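Local coordinates for putative flagellar hook-associated protein (Vibrio parahaemolyticus, PDB 3PWX) that probably serves as a structural component of the bacterial flagellum, as a hook-associated member of the flagellin family, at residues D45-S48 with E49-S53; N156-D159 with A160-A163; T129-K132 with G133-M136; E166-S169 with P170-A174. One frame throughout, in Å; residues are numbered along the deposited sequence.

Contact 1. Residues D45-S48 with E49-S53; sequences DSVS and ESLKS. Unlike the reference sequence in segment 45-48: Ser48 (reference Asn).
Glu49, Ser50, Leu51 and Lys52 each send their backbone N-H to the carbonyl four residues back, on Asp45, Ser46, Val47 and Ser48, so this is about two and a half uninterrupted turns of alpha-helix inside the long helix 7-61. The carbonyl O of Asp45 is gripped twice: Glu49 N reaches it at 3.0 Å, and Ser48 OG donates to it at 2.7 Å. Ser48 can do this because its hydroxyl is folded back over its own backbone, between N and the carbonyl carbon (chi1 81°). Ser53 OG does something similar, reaching the carbonyl four residues back, where it joins its own N on Glu49 O. A water bridges Ser46 and Ser50, 2.8 Å from Ser46 OG and 2.9 Å from Ser50 OG, and Ser50 OG also bonds to Ser84 of helix 71-89. On the face turned to helix 172-223, Val47 and Leu51 lie side by side, CG1 of Val47 4.0 Å from CD1 of Leu51, against Val190 and Met187. The exposed carboxylates of Asp45 and Glu49 converge instead, OD2 of Asp45 to OE1 of Glu49 at 3.6 Å, their planes 47° apart. Two like charges this close would probably raise the proton affinity of one of them, while the serine hydroxyls spend their polarity on the helix's own carbonyls, a water and Ser84.

Contact 2. Residues N156-D159 with A160-A163; sequences NQID and ALIA
Ile158 and Leu161 make the dense side of this stretch of helix, in which the backbone N-H groups of Ala160 to Ala163 bond to the carbonyls of Asn156 to Asp159. CD1 of Ile158 comes within 4.0 Å of CD2 of Leu161, and the two side chains meet at a slant. CG1 of Ile158 and CG of Leu161 both lie opposite the backbone N (chi1 -164° and 178°), which sends their ends to the same side of the helix. There they pack on Val58 of helix 7-61, with Ile158 also on Leu78 of helix 71-89 and Leu161 on Val176 of helix 172-223. The short helix 154-166 thus lies against the long helices of an elongated bundle in this flagellin-family protein. Ile162 tucks CG1 under the preceding turn, 3.2 Å from Ile158 O, and runs alongside Asp159, its CD1 3.5 Å from Asp159 OD1. That carboxylate is held from outside the turn, OD1 by a salt bridge to Arg82 and OD2 by another to Lys112. The looser side carries the exposed Ala163, its CB 3.6 Å from Asp159 O, and the partly exposed Ala160, which also touches Glu175 of helix 172-223. Nearby, Gln157 NE2 bonds to Glu175 and Ser179.

Contact 3. Residues T129-K132 with G133-M136; sequences TVAK and GVTM
Val130 N and Val134 O form a nearly straight bond, 2.9 Å with 166° at the hydrogen. The same carbonyl O of Val134 also receives a CH contact from Thr129 CA at 3.4 Å. Nearer the bend, Val134 N donates to Ala131 O at 2.8 Å, closing a type II turn with Lys132 and Gly133 at its corners. Gly133 sits at positive phi (67°), a backbone setting that favours glycine. Around these bonds the side chains divide. Val130 and Val134 cross at about a right angle, CG2 of Val130 4.0 Å from CG1 of Val134, and the other branch of Val130, CG1, lies 4.1 Å from CB of the selenomethionine Met136. With CG1 of Val130 opposite its carbonyl carbon (chi1 -60°), CG2 falls between N and the carbonyl carbon, which gives each branch its own neighbour. CB of Ala131 is 4.2 Å from CG2 of Val134. Thr129 and Thr135 face each other as a non-hydrogen-bonded pair, OG1 of Thr129 4.0 Å from the methyl CG2 of Thr135. Farther out, two long helices hold the hairpin: Asn29 of helix 7-61 donates to Thr129 O, His211 of helix 172-223 bonds to Val130 O, and Met136 packs on Leu33 and Leu204. On the outer edge, Val134, Thr135 and Met136 pair with a strand of the second subunit, where Val134 packs on Met136 of that chain. What results is a beta hairpin closed by a type II turn, whose antiparallel sheet runs on into the second subunit.

Contact 4. Residues E166-S169 with P170-A174; sequences EKPS and PNFQA
Ser169 loses the most surface to the chain that follows it, with Pro170 and Phe172 next. Its carbonyl O accepts from Phe172 N at 3.2 Å; the N-H is fairly straight on the bond, 155°, but the donor stands well above the carbonyl plane, away from the lone-pair directions. The hydroxyl of Ser169 turns forward to Asn171 N, with OG at 3.1 Å from it, a bond less certain because that nitrogen is placed too close to a neighbour. Ser169 to Phe172 is a type I beta turn with Pro170 and Asn171 at its corners, and it leads the chain from helix 154-166 into the long helix 172-223, with Asn171 at the N-cap position but not capping through its side chain. Upstream, Ser169 N is bonded to the carboxylate of Glu164. CB of Phe172 leaves the backbone toward the incoming segment, with CG anti to N (chi1 -174°), and its CD2 lies 4.1 Å from Pro168 CB, the proline meeting the ring obliquely. Phe172 also touches Arg71 of helix 71-89. The rings of Pro168 and Pro170 are exposed at the surface.

Along the chain the order is contact 1, contact 3, contact 2, contact 4. Contacts 2 and 4 adjoin in sequence, their centres 11 Å apart: the first lies on helix 154-166, the second makes the turn into helix 172-223. Contact 1, on helix 7-61, is on the same side of the chain's centre, about 17 Å from contact 2 and 25 Å from contact 4 between centres. Contact 3 lies on the opposite side, its centre 44 Å from that of contact 2 and 53 Å from that of contact 4. Helix 7-61 contains contact 1, helix 172-223 packs against it, and both pack against contacts 2 and 3, so one elongated bundle carries both the short helix and the hairpin that pairs with the second subunit.

Contact 1. Residues D45-S48 with E49-S53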
loop_
_atom_site.group_PDB
_atom_site.type_symbol
_atom_site.label_atom_id
_atom_site.label_comp_id
_atom_site.label_asym_id
_atom_site.label_seq_id
_atom_site.Cartn_x
_atom_site.Cartn_y
_atom_site.Cartn_z
ATOM N N ASP A 45 0.304 9.534 21.090
ATOM C CA ASP A 45 -0.394 9.534 22.347
ATOM C C ASP A 45 0.150 10.634 23.245
ATOM O O ASP A 45 -0.610 11.459 23.764
ATOM C CB ASP A 45 -0.292 8.194 23.056
ATOM C CG ASP A 45 -1.339 8.061 24.136
ATOM O OD1 ASP A 45 -2.549 8.213 23.842
ATOM O OD2 ASP A 45 -0.966 7.861 25.311
ATOM N N SER A 46 1.469 10.679 23.368
ATOM C CA SER A 46 2.142 11.709 24.180
ATOM C C SER A 46 1.931 13.145 23.679
ATOM O O SER A 46 1.723 14.035 24.503
ATOM C CB SER A 46 3.632 11.387 24.300
ATOM O OG SER A 46 4.362 12.498 24.749
ATOM N N VAL A 47 1.977 13.367 22.349
ATOM C CA VAL A 47 1.625 14.652 21.747
ATOM C C VAL A 47 0.210 14.990 22.154
ATOM O O VAL A 47 -0.039 16.110 22.493
ATOM C CB VAL A 47 1.733 14.670 20.188
ATOM C CG1 VAL A 47 1.149 15.952 19.594
ATOM C CG2 VAL A 47 3.186 14.526 19.731
ATOM N N SER A 48 -0.720 14.035 22.201
ATOM C CA SER A 48 -2.080 14.398 22.571
ATOM C C SER A 48 -2.281 14.738 24.051
ATOM O O SER A 48 -3.095 15.629 24.359
ATOM C CB SER A 48 -3.064 13.349 22.158
ATOM O OG SER A 48 -3.044 12.339 23.122
ATOM N N GLU A 49 -1.575 14.041 24.955
ATOM C CA GLU A 49 -1.519 14.440 26.406
ATOM C C GLU A 49 -0.978 15.830 26.608
ATOM O O GLU A 49 -1.520 16.620 27.398
ATOM C CB GLU A 49 -0.699 13.469 27.247
ATOM C CG GLU A 49 -1.534 12.261 27.756
ATOM C CD GLU A 49 -0.664 11.030 28.016
ATOM O OE1 GLU A 49 0.197 10.728 27.146
ATOM O OE2 GLU A 49 -0.846 10.351 29.071
ATOM N N SER A 50 0.071 16.157 25.873
ATOM C CA SER A 50 0.589 17.483 25.963
ATOM C C SER A 50 -0.401 18.462 25.404
ATOM O O SER A 50 -0.502 19.559 25.898
ATOM C CB SER A 50 1.898 17.618 25.242
ATOM O OG SER A 50 2.868 16.790 25.820
ATOM N N LEU A 51 -1.175 18.095 24.401
ATOM C CA LEU A 51 -2.076 19.114 23.856
ATOM C C LEU A 51 -3.197 19.417 24.848
ATOM O O LEU A 51 -3.648 20.553 24.975
ATOM C CB LEU A 51 -2.652 18.701 22.515
ATOM C CG LEU A 51 -1.635 18.839 21.406
ATOM C CD1 LEU A 51 -2.186 18.092 20.122
ATOM C CD2 LEU A 51 -1.330 20.285 21.121
ATOM N N LYS A 52 -3.604 18.367 25.554
ATOM C CA LYS A 52 -4.604 18.384 26.596
ATOM C C LYS A 52 -4.166 19.314 27.770
ATOM O O LYS A 52 -4.870 20.261 28.111
ATOM C CB LYS A 52 -4.806 16.927 27.015
ATOM C CG LYS A 52 -5.862 16.640 27.947
ATOM C CD LYS A 52 -7.215 16.988 27.396
ATOM C CE LYS A 52 -8.134 17.505 28.529
ATOM N NZ LYS A 52 -7.899 16.859 29.871
ATOM N N SER A 53 -2.992 19.079 28.341
ATOM C CA SER A 53 -2.498 19.921 29.420
ATOM C C SER A 53 -2.324 21.367 28.982
ATOM O O SER A 53 -2.616 22.303 29.733
ATOM C CB SER A 53 -1.188 19.391 29.985
ATOM O OG SER A 53 -1.262 17.988 30.096
HETATM O O HOH W 1 4.621 15.234 24.109
#

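Contact 2. Residues N156-D159 with A160-A163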
loop_
_atom_site.group_PDB
_atom_site.type_symbol
_atom_site.label_atom_id
_atom_site.label_comp_id
_atom_site.label_asym_id
_atom_site.label_seq_id
_atom_site.Cartn_x
_atom_site.Cartn_y
_atom_site.Cartn_z
ATOM N N ASN A 156 3.687 27.832 17.088
ATOM C CA ASN A 156 3.779 29.264 16.922
ATOM C C ASN A 156 2.638 29.987 17.629
ATOM O O ASN A 156 2.851 31.038 18.203
ATOM C CB ASN A 156 3.891 29.604 15.445
ATOM C CG ASN A 156 5.259 29.193 14.895
ATOM O OD1 ASN A 156 6.230 29.208 15.658
ATOM N ND2 ASN A 156 5.345 28.779 13.609
ATOM N N GLN A 157 1.442 29.391 17.636
ATOM C CA GLN A 157 0.315 30.064 18.168
ATOM C C GLN A 157 0.459 30.084 19.683
ATOM O O GLN A 157 0.048 31.044 20.336
ATOM C CB GLN A 157 -0.957 29.360 17.758
ATOM C CG GLN A 157 -2.245 29.931 18.416
ATOM C CD GLN A 157 -2.443 31.372 18.029
ATOM O OE1 GLN A 157 -2.331 31.713 16.845
ATOM N NE2 GLN A 157 -2.736 32.228 19.003
ATOM N N ILE A 158 1.066 29.035 20.239
ATOM C CA ILE A 158 1.204 28.944 21.685
ATOM C C ILE A 158 2.194 30.048 22.142
ATOM O O ILE A 158 2.025 30.621 23.238
ATOM C CB ILE A 158 1.563 27.502 22.214
ATOM C CG1 ILE A 158 1.316 27.381 23.725
ATOM C CG2 ILE A 158 3.027 27.195 21.999
ATOM C CD1 ILE A 158 -0.130 27.899 24.297
ATOM N N ASP A 159 3.181 30.344 21.274
ATOM C CA ASP A 159 4.172 31.409 21.559
ATOM C C ASP A 159 3.559 32.802 21.482
ATOM O O ASP A 159 3.875 33.652 22.306
ATOM C CB ASP A 159 5.449 31.285 20.669
ATOM C CG ASP A 159 6.498 30.323 21.273
ATOM O OD1 ASP A 159 6.310 29.849 22.428
ATOM O OD2 ASP A 159 7.517 30.037 20.621
ATOM N N ALA A 160 2.673 33.025 20.507
ATOM C CA ALA A 160 1.851 34.251 20.482
ATOM C C ALA A 160 0.973 34.430 21.777
ATOM O O ALA A 160 0.681 35.553 22.223
ATOM C CB ALA A 160 0.990 34.312 19.228
ATOM N N LEU A 161 0.556 33.307 22.351
ATOM C CA LEU A 161 -0.226 33.357 23.551
ATOM C C LEU A 161 0.677 33.686 24.742
ATOM O O LEU A 161 0.335 34.525 25.529
ATOM C CB LEU A 161 -1.055 32.076 23.763
ATOM C CG LEU A 161 -1.805 32.231 25.104
ATOM C CD1 LEU A 161 -2.990 33.191 24.972
ATOM C CD2 LEU A 161 -2.227 30.936 25.712
ATOM N N ILE A 162 1.837 33.045 24.837
ATOM C CA ILE A 162 2.855 33.325 25.851
ATOM C C ILE A 162 3.275 34.812 25.892
ATOM O O ILE A 162 3.478 35.381 26.950
ATOM C CB ILE A 162 4.098 32.413 25.625
ATOM C CG1 ILE A 162 3.741 30.952 25.948
ATOM C CG2 ILE A 162 5.312 32.939 26.424
ATOM C CD1 ILE A 162 4.777 29.919 25.620
ATOM N N ALA A 163 3.401 35.420 24.725
ATOM C CA ALA A 163 3.657 36.838 24.598
ATOM C C ALA A 163 2.473 37.607 25.177
ATOM O O ALA A 163 2.629 38.484 26.015
ATOM C CB ALA A 163 3.887 37.192 23.112
#

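Contact 3. Residues T129-K132 with G133-M136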
loop_
_atom_site.group_PDB
_atom_site.type_symbol
_atom_site.label_atom_id
_atom_site.label_comp_id
_atom_site.label_asym_id
_atom_site.label_seq_id
_atom_site.Cartn_x
_atom_site.Cartn_y
_atom_site.Cartn_z
ATOM N N THR A 129 5.930 -3.772 1.698
ATOM C CA THR A 129 5.267 -4.866 0.953
ATOM C C THR A 129 4.814 -5.938 1.938
ATOM O O THR A 129 5.624 -6.430 2.732
ATOM C CB THR A 129 6.208 -5.477 -0.036
ATOM O OG1 THR A 129 6.494 -4.474 -1.007
ATOM C CG2 THR A 129 5.568 -6.682 -0.765
ATOM N N VAL A 130 3.542 -6.311 1.888
ATOM C CA VAL A 130 3.030 -7.113 2.931
ATOM C C VAL A 130 2.361 -8.372 2.384
ATOM O O VAL A 130 1.895 -9.197 3.176
ATOM C CB VAL A 130 2.061 -6.285 3.855
ATOM C CG1 VAL A 130 2.804 -5.078 4.493
ATOM C CG2 VAL A 130 0.801 -5.821 3.113
ATOM N N ALA A 131 2.254 -8.478 1.048
ATOM C CA ALA A 131 1.876 -9.694 0.329
ATOM C C ALA A 131 2.176 -9.413 -1.132
ATOM O O ALA A 131 2.332 -8.243 -1.508
ATOM C CB ALA A 131 0.396 -10.076 0.505
ATOM N N LYS A 132 2.252 -10.462 -1.962
ATOM C CA LYS A 132 2.611 -10.306 -3.342
ATOM C C LYS A 132 1.826 -9.186 -3.966
ATOM O O LYS A 132 0.614 -9.282 -4.084
ATOM C CB LYS A 132 2.357 -11.593 -4.113
ATOM C CG LYS A 132 3.022 -11.583 -5.533
ATOM C CD LYS A 132 4.503 -11.093 -5.455
ATOM C CE LYS A 132 5.387 -11.568 -6.653
ATOM N NZ LYS A 132 5.661 -10.402 -7.575
ATOM N N GLY A 133 2.527 -8.153 -4.407
ATOM C CA GLY A 133 1.889 -6.998 -5.042
ATOM C C GLY A 133 0.977 -6.091 -4.177
ATOM O O GLY A 133 0.128 -5.370 -4.721
ATOM N N VAL A 134 1.179 -6.102 -2.850
ATOM C CA VAL A 134 0.395 -5.305 -1.968
ATOM C C VAL A 134 1.298 -4.501 -1.031
ATOM O O VAL A 134 2.082 -5.087 -0.282
ATOM C CB VAL A 134 -0.557 -6.200 -1.097
ATOM C CG1 VAL A 134 -1.444 -5.310 -0.146
ATOM C CG2 VAL A 134 -1.374 -7.188 -1.988
ATOM N N THR A 135 1.160 -3.175 -1.016
ATOM C CA THR A 135 1.948 -2.389 -0.091
ATOM C C THR A 135 1.086 -1.673 0.913
ATOM O O THR A 135 -0.068 -1.304 0.648
ATOM C CB THR A 135 2.788 -1.330 -0.797
ATOM O OG1 THR A 135 1.895 -0.319 -1.266
ATOM C CG2 THR A 135 3.583 -1.928 -1.951
HETATM N N MSE A 136 1.639 -1.482 2.091
HETATM C CA MSE A 136 0.883 -0.754 3.130
HETATM C C MSE A 136 1.720 0.467 3.510
HETATM O O MSE A 136 2.963 0.344 3.616
HETATM C CB MSE A 136 0.656 -1.642 4.325
HETATM C CG MSE A 136 0.444 -0.886 5.608
HETATM SE SE MSE A 136 -1.475 -0.363 5.732
HETATM C CE MSE A 136 -2.065 -2.226 5.239
#

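Contact 4. Residues E166-S169 with P170-A174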
loop_
_atom_site.group_PDB
_atom_site.type_symbol
_atom_site.label_atom_id
_atom_site.label_comp_id
_atom_site.label_asym_id
_atom_site.label_seq_id
_atom_site.Cartn_x
_atom_site.Cartn_y
_atom_site.Cartn_z
ATOM N N GLU A 166 2.498 37.476 28.873
ATOM C CA GLU A 166 3.512 38.274 29.528
ATOM C C GLU A 166 3.131 39.769 29.567
ATOM O O GLU A 166 3.252 40.432 30.593
ATOM C CB GLU A 166 4.844 38.092 28.838
ATOM C CG GLU A 166 5.604 36.840 29.189
ATOM C CD GLU A 166 6.781 36.695 28.248
ATOM O OE1 GLU A 166 6.882 35.685 27.499
ATOM O OE2 GLU A 166 7.592 37.660 28.215
ATOM N N LYS A 167 2.685 40.292 28.433
ATOM C CA LYS A 167 2.237 41.659 28.371
ATOM C C LYS A 167 0.901 41.721 27.681
ATOM O O LYS A 167 0.846 41.925 26.478
ATOM C CB LYS A 167 3.241 42.545 27.628
ATOM C CG LYS A 167 2.808 44.029 27.593
ATOM C CD LYS A 167 3.958 44.969 27.251
ATOM C CE LYS A 167 3.606 46.415 27.596
ATOM N NZ LYS A 167 4.744 47.340 27.293
ATOM N N PRO A 168 -0.187 41.568 28.442
ATOM C CA PRO A 168 -1.502 41.652 27.814
ATOM C C PRO A 168 -1.679 42.896 26.942
ATOM O O PRO A 168 -1.130 43.955 27.249
ATOM C CB PRO A 168 -2.461 41.673 29.004
ATOM C CG PRO A 168 -1.736 40.904 30.072
ATOM C CD PRO A 168 -0.263 41.185 29.867
ATOM N N SER A 169 -2.428 42.743 25.860
ATOM C CA SER A 169 -2.839 43.837 25.015
ATOM C C SER A 169 -4.372 43.761 24.809
ATOM O O SER A 169 -5.055 42.897 25.389
ATOM C CB SER A 169 -2.101 43.747 23.694
ATOM O OG SER A 169 -2.722 42.804 22.822
ATOM N N PRO A 170 -4.936 44.687 24.010
ATOM C CA PRO A 170 -6.400 44.629 23.791
ATOM C C PRO A 170 -6.846 43.325 23.113
ATOM O O PRO A 170 -8.056 43.016 23.051
ATOM C CB PRO A 170 -6.658 45.807 22.849
ATOM C CG PRO A 170 -5.469 46.744 23.025
ATOM C CD PRO A 170 -4.309 45.904 23.442
ATOM N N ASN A 171 -5.852 42.584 22.613
ATOM C CA ASN A 171 -6.020 41.341 21.853
ATOM C C ASN A 171 -5.884 40.049 22.631
ATOM O O ASN A 171 -5.869 38.942 22.038
ATOM C CB ASN A 171 -5.033 41.323 20.704
ATOM C CG ASN A 171 -5.719 41.493 19.385
ATOM O OD1 ASN A 171 -5.957 40.520 18.674
ATOM N ND2 ASN A 171 -6.106 42.731 19.074
ATOM N N PHE A 172 -5.797 40.186 23.954
ATOM C CA PHE A 172 -5.633 39.056 24.844
ATOM C C PHE A 172 -6.688 37.989 24.593
ATOM O O PHE A 172 -6.347 36.841 24.333
ATOM C CB PHE A 172 -5.667 39.520 26.295
ATOM C CG PHE A 172 -5.366 38.445 27.302
ATOM C CD1 PHE A 172 -6.391 37.722 27.896
ATOM C CD2 PHE A 172 -4.065 38.189 27.699
ATOM C CE1 PHE A 172 -6.119 36.742 28.865
ATOM C CE2 PHE A 172 -3.785 37.204 28.662
ATOM C CZ PHE A 172 -4.811 36.485 29.243
ATOM N N GLN A 173 -7.962 38.360 24.657
ATOM C CA GLN A 173 -9.000 37.351 24.516
ATOM C C GLN A 173 -9.015 36.696 23.115
ATOM O O GLN A 173 -9.449 35.567 22.966
ATOM C CB GLN A 173 -10.354 37.919 24.870
ATOM C CG GLN A 173 -11.345 36.867 25.405
ATOM C CD GLN A 173 -10.831 36.080 26.612
ATOM O OE1 GLN A 173 -10.329 36.653 27.601
ATOM N NE2 GLN A 173 -10.987 34.746 26.545
ATOM N N ALA A 174 -8.517 37.419 22.112
ATOM C CA ALA A 174 -8.499 36.933 20.761
ATOM C C ALA A 174 -7.367 35.887 20.535
ATOM O O ALA A 174 -7.573 34.884 19.813
ATOM C CB ALA A 174 -8.379 38.095 19.785
#